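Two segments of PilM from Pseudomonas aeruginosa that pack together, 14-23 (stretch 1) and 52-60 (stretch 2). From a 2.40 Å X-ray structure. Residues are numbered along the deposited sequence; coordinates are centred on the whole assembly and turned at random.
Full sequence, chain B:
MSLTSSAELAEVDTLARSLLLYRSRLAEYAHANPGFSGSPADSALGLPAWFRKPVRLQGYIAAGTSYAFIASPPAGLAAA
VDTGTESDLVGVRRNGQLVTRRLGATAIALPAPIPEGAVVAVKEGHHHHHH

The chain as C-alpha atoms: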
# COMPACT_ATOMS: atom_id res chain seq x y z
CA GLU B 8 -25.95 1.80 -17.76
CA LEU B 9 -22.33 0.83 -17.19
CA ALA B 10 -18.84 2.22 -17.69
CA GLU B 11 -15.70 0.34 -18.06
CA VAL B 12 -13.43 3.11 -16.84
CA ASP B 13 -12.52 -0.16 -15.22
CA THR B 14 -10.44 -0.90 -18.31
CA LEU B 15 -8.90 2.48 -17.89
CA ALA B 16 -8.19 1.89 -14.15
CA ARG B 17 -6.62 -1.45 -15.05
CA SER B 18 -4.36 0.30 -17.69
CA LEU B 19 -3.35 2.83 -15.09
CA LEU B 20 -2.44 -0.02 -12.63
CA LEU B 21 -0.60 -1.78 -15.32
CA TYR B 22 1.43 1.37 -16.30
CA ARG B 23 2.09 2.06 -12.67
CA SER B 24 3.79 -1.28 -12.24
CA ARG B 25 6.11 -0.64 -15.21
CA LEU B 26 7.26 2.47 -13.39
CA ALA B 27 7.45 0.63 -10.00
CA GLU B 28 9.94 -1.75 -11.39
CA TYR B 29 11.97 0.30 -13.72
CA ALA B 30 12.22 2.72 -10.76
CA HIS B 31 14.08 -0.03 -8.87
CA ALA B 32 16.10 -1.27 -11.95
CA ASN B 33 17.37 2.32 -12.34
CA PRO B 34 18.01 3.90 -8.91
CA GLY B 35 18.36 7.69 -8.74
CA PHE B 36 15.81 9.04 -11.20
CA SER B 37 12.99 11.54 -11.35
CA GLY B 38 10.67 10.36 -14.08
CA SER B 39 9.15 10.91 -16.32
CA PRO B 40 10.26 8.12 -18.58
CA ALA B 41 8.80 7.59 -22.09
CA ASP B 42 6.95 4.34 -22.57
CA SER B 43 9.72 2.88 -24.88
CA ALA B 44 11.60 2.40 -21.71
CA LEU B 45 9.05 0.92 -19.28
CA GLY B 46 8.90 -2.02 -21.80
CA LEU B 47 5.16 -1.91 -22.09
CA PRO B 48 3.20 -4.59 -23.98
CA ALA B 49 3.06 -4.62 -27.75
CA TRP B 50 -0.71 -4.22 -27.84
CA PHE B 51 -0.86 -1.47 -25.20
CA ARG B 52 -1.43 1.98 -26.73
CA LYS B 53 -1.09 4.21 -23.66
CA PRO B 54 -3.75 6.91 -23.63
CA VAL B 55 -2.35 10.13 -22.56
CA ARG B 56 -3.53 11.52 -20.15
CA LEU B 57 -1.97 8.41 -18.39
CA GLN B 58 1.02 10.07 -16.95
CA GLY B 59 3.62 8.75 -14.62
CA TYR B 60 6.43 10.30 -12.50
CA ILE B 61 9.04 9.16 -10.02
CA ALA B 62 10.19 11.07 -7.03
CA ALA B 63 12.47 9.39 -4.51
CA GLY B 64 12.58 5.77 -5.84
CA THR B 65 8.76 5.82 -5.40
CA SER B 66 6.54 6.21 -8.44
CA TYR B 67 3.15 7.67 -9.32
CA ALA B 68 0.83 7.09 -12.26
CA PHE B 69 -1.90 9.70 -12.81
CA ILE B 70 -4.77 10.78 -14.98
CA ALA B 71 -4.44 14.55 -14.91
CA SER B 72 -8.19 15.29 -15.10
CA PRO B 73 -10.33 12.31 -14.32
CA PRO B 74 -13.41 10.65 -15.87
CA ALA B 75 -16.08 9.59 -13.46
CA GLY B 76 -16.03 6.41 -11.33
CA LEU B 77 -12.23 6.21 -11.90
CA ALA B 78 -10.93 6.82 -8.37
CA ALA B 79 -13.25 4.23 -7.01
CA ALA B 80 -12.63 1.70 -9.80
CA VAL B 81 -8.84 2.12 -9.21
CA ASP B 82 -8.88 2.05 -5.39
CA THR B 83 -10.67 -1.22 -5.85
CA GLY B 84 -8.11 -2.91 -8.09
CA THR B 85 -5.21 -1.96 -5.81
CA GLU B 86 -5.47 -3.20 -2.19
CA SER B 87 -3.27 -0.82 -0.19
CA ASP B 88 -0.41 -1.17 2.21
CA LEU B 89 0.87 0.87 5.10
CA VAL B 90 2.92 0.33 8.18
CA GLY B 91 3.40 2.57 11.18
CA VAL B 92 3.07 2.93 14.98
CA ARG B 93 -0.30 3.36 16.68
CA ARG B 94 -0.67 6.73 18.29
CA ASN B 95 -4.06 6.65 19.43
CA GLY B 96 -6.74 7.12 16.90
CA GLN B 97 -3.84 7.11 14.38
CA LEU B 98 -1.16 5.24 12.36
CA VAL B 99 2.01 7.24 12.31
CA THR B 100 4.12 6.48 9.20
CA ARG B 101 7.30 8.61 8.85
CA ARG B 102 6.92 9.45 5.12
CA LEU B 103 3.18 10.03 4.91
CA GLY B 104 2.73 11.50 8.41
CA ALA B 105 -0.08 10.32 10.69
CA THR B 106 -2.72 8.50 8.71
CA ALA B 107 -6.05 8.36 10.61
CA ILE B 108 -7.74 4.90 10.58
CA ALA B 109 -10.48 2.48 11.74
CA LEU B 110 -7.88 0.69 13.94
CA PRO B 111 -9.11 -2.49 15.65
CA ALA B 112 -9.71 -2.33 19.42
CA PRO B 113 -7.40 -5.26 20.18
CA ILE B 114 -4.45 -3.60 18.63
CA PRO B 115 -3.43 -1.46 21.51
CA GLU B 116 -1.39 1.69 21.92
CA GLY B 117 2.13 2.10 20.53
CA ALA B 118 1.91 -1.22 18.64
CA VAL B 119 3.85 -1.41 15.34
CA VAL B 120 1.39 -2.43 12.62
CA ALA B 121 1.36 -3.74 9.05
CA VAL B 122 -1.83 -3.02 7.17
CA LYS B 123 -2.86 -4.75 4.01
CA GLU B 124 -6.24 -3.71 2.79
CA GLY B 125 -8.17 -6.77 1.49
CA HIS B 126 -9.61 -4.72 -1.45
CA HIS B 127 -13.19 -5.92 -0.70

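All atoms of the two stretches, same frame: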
# COMPACT_ATOMS: atom_id res chain seq x y z
N THR B 14 -11.51 -0.62 -17.39
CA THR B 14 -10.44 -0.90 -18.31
C THR B 14 -9.40 0.21 -18.13
O THR B 14 -8.20 -0.01 -17.98
CB THR B 14 -11.02 -0.80 -19.74
OG1 THR B 14 -11.63 -2.03 -20.12
CG2 THR B 14 -9.93 -0.41 -20.78
N LEU B 15 -9.83 1.43 -18.13
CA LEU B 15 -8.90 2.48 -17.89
C LEU B 15 -8.13 2.40 -16.54
O LEU B 15 -6.93 2.77 -16.47
CB LEU B 15 -9.68 3.78 -18.00
CG LEU B 15 -8.75 4.97 -17.94
CD1 LEU B 15 -7.78 4.91 -19.10
CD2 LEU B 15 -9.55 6.32 -17.93
N ALA B 16 -8.81 2.00 -15.47
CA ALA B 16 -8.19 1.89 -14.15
C ALA B 16 -7.14 0.79 -14.15
O ALA B 16 -6.03 0.99 -13.69
CB ALA B 16 -9.27 1.60 -13.08
N ARG B 17 -7.52 -0.37 -14.68
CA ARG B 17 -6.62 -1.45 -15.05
C ARG B 17 -5.35 -1.04 -15.89
O ARG B 17 -4.22 -1.44 -15.55
CB ARG B 17 -7.44 -2.57 -15.73
CG ARG B 17 -8.05 -3.62 -14.71
CD ARG B 17 -8.71 -4.83 -15.43
NE ARG B 17 -8.49 -6.18 -14.86
CZ ARG B 17 -9.22 -6.74 -13.88
NH1 ARG B 17 -10.25 -6.09 -13.34
NH2 ARG B 17 -8.93 -7.97 -13.42
N SER B 18 -5.51 -0.22 -16.94
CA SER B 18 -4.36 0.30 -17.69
C SER B 18 -3.47 1.19 -16.79
O SER B 18 -2.24 1.02 -16.72
CB SER B 18 -4.85 1.13 -18.90
OG SER B 18 -5.81 0.38 -19.68
N LEU B 19 -4.09 2.13 -16.09
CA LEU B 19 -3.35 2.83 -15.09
C LEU B 19 -2.51 1.84 -14.21
O LEU B 19 -1.28 1.99 -14.08
CB LEU B 19 -4.32 3.64 -14.23
CG LEU B 19 -3.54 4.57 -13.28
CD1 LEU B 19 -4.33 5.89 -13.16
CD2 LEU B 19 -3.34 3.99 -11.87
N LEU B 20 -3.16 0.83 -13.62
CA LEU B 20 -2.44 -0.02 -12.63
C LEU B 20 -1.29 -0.70 -13.33
O LEU B 20 -0.13 -0.82 -12.81
CB LEU B 20 -3.37 -1.07 -12.03
CG LEU B 20 -4.25 -0.24 -11.16
CD1 LEU B 20 -5.28 -1.05 -10.42
CD2 LEU B 20 -3.33 0.61 -10.21
N LEU B 21 -1.58 -1.10 -14.55
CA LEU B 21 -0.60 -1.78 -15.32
C LEU B 21 0.59 -0.87 -15.66
O LEU B 21 1.74 -1.33 -15.66
CB LEU B 21 -1.29 -2.25 -16.57
CG LEU B 21 -0.45 -3.01 -17.54
CD1 LEU B 21 -1.51 -3.70 -18.37
CD2 LEU B 21 0.46 -2.07 -18.38
N TYR B 22 0.33 0.40 -15.96
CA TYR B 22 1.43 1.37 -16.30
C TYR B 22 2.22 1.64 -15.05
O TYR B 22 3.46 1.58 -15.04
CB TYR B 22 0.83 2.66 -16.75
CG TYR B 22 1.78 3.74 -17.18
CD1 TYR B 22 2.26 3.78 -18.48
CD2 TYR B 22 2.09 4.80 -16.33
CE1 TYR B 22 3.15 4.84 -18.90
CE2 TYR B 22 2.95 5.87 -16.73
CZ TYR B 22 3.48 5.87 -17.99
OH TYR B 22 4.28 6.93 -18.35
N ARG B 23 1.48 1.88 -13.98
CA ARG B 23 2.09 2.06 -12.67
C ARG B 23 3.17 1.00 -12.38
O ARG B 23 4.29 1.30 -11.88
CB ARG B 23 1.03 2.05 -11.54
CG ARG B 23 1.69 2.44 -10.19
CD ARG B 23 0.74 2.54 -9.05
NE ARG B 23 0.50 1.23 -8.43
CZ ARG B 23 -0.18 1.06 -7.29
NH1 ARG B 23 -0.64 2.13 -6.66
NH2 ARG B 23 -0.40 -0.18 -6.78
N ARG B 52 -1.50 0.62 -26.16
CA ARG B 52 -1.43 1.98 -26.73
C ARG B 52 -1.78 2.91 -25.56
O ARG B 52 -2.96 3.12 -25.25
CB ARG B 52 -2.47 2.13 -27.85
CG ARG B 52 -1.96 2.06 -29.39
CD ARG B 52 -1.61 3.49 -29.99
NE ARG B 52 -0.16 3.88 -30.04
CZ ARG B 52 0.58 4.40 -29.03
NH1 ARG B 52 0.06 4.64 -27.83
NH2 ARG B 52 1.86 4.71 -29.24
N LYS B 53 -0.78 3.41 -24.84
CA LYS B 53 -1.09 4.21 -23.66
C LYS B 53 -1.95 5.37 -24.13
O LYS B 53 -1.71 5.89 -25.21
CB LYS B 53 0.20 4.70 -22.97
CG LYS B 53 0.02 5.36 -21.55
CD LYS B 53 -0.04 6.90 -21.62
CE LYS B 53 1.35 7.55 -21.72
NZ LYS B 53 2.13 7.35 -22.97
N PRO B 54 -2.97 5.74 -23.34
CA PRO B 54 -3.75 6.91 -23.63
C PRO B 54 -3.26 8.04 -22.81
O PRO B 54 -3.59 8.12 -21.61
CB PRO B 54 -5.13 6.57 -23.11
CG PRO B 54 -4.93 5.49 -22.13
CD PRO B 54 -3.59 4.92 -22.28
N VAL B 55 -2.50 8.97 -23.38
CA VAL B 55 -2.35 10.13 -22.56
C VAL B 55 -3.84 10.54 -22.41
O VAL B 55 -4.60 10.59 -23.42
CB VAL B 55 -1.44 11.14 -23.16
CG1 VAL B 55 -0.49 11.61 -22.07
CG2 VAL B 55 -0.71 10.52 -24.35
N ARG B 56 -4.29 10.86 -21.21
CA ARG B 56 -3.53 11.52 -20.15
C ARG B 56 -2.90 10.61 -19.06
O ARG B 56 -2.52 11.13 -18.01
CB ARG B 56 -4.46 12.56 -19.53
CG ARG B 56 -6.04 12.34 -19.71
CD ARG B 56 -6.64 10.86 -20.08
NE ARG B 56 -6.95 10.91 -21.49
CZ ARG B 56 -8.12 11.27 -21.99
NH1 ARG B 56 -9.12 11.51 -21.14
NH2 ARG B 56 -8.29 11.35 -23.35
N LEU B 57 -2.74 9.30 -19.32
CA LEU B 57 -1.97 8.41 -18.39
C LEU B 57 -0.53 8.83 -18.29
O LEU B 57 0.31 8.57 -19.19
CB LEU B 57 -1.97 6.92 -18.80
CG LEU B 57 -2.14 5.86 -17.71
CD1 LEU B 57 -2.00 4.45 -18.36
CD2 LEU B 57 -1.33 6.00 -16.44
N GLN B 58 -0.25 9.45 -17.16
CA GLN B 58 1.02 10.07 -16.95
C GLN B 58 1.63 9.36 -15.81
O GLN B 58 0.91 8.81 -15.02
CB GLN B 58 0.80 11.56 -16.65
CG GLN B 58 0.47 12.37 -17.94
CD GLN B 58 0.67 13.83 -17.70
OE1 GLN B 58 -0.32 14.58 -17.54
NE2 GLN B 58 1.96 14.25 -17.53
N GLY B 59 2.95 9.34 -15.75
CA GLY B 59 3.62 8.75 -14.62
C GLY B 59 4.76 9.65 -14.26
O GLY B 59 5.16 10.43 -15.10
N TYR B 60 5.29 9.52 -13.02
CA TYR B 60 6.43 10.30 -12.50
C TYR B 60 7.22 9.42 -11.50
O TYR B 60 6.76 8.35 -11.07
CB TYR B 60 5.91 11.57 -11.79
CG TYR B 60 6.87 12.75 -11.63
CD1 TYR B 60 7.42 13.37 -12.76
CD2 TYR B 60 7.18 13.29 -10.37
CE1 TYR B 60 8.31 14.46 -12.64
CE2 TYR B 60 8.06 14.39 -10.24
CZ TYR B 60 8.62 14.97 -11.40
OH TYR B 60 9.50 16.04 -11.40

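The most unusual feature of this contact is the absence of a side chain at Gly59, where the ring of Tyr22 comes up against bare backbone. Tyr22 CE2 lies 3.6 Å from Gly59 N and 3.8 Å from Gln58 C, so the ring rests on the peptide that joins these two residues. A CB built in ideal geometry on Gly59 would point toward the helix and fall 2.6 Å from Tyr22 CE2, well inside van der Waals distance. With the ring in its observed position, there is no room for a side chain at this point of the strand.

Tyr22 is the main contributor from the helix. Its CA-to-CB bond points toward the second stretch, and with chi1 in the t well and chi2 at 85° the ring reaches Lys53, Leu57 and the Gln58-Gly59 peptide. Besides the Gln58-Gly59 peptide, it meets Leu57, with Tyr22 CD2 3.6 Å from Leu57 CD2, and the aliphatic part of Lys53, with Tyr22 CD1 4.1 Å from Lys53 CG. All of these neighbours approach the ring obliquely. Lys53 thus offers methylene groups to the aromatic ring, while its NZ is hydrogen-bonded elsewhere in the structure.

Leu57 is the counterpart on the second stretch. Its CA-to-CB bond points toward the helix, and its side chain touches Ser18, Leu19 and, one turn on from Ser18, Tyr22. Leu57 CD1 sits against the helix backbone, 3.8 Å from Ser18 O and 3.9 Å from Leu19 N, and also lies 3.7 Å from Tyr22 CB, and Leu57 CD2 packs 4.1 Å from Leu19 CG as well as against the Tyr22 ring. This close fit to the main chain accompanies the shortest CA-to-CA spacing in the register, 6.6 Å between Leu19 CA and Leu57 CA. The chi1 of Leu57, at -139°, lies between the usual wells, as does the chi2 of Leu19.

Toward the start of the helix segment the packing thins to a single apolar contact, Leu15 CD1 to Pro54 CG at 4.2 Å. The CA-to-CB bond of Leu15 is directed sideways, but the end of its side chain comes nearer to the proline, whose own CB points toward the helix.

No hydrogen bond crosses between the stretches; several nearby polar groups bond within their own stretch. The CA-to-CB bond of Ser18 points toward the second stretch, yet Ser18 OG donates to Thr14 O at 3.0 Å, one turn back along the helix; the same carbonyl accepts from Ser18 N at 2.9 Å. Ser18 O, beside the Leu57 methyl, accepts from Tyr22 N at 2.8 Å. Within the second stretch, Leu57 N donates to Pro54 O at 2.7 Å, closing a turn that includes the cis peptide bond before Arg56. The helix and strand axes run at 26° to one another in the same general direction, 9.3 Å apart at closest approach. The contact buries 351 Å² in all, and it is held by van der Waals packing centred on Tyr22 and Leu57.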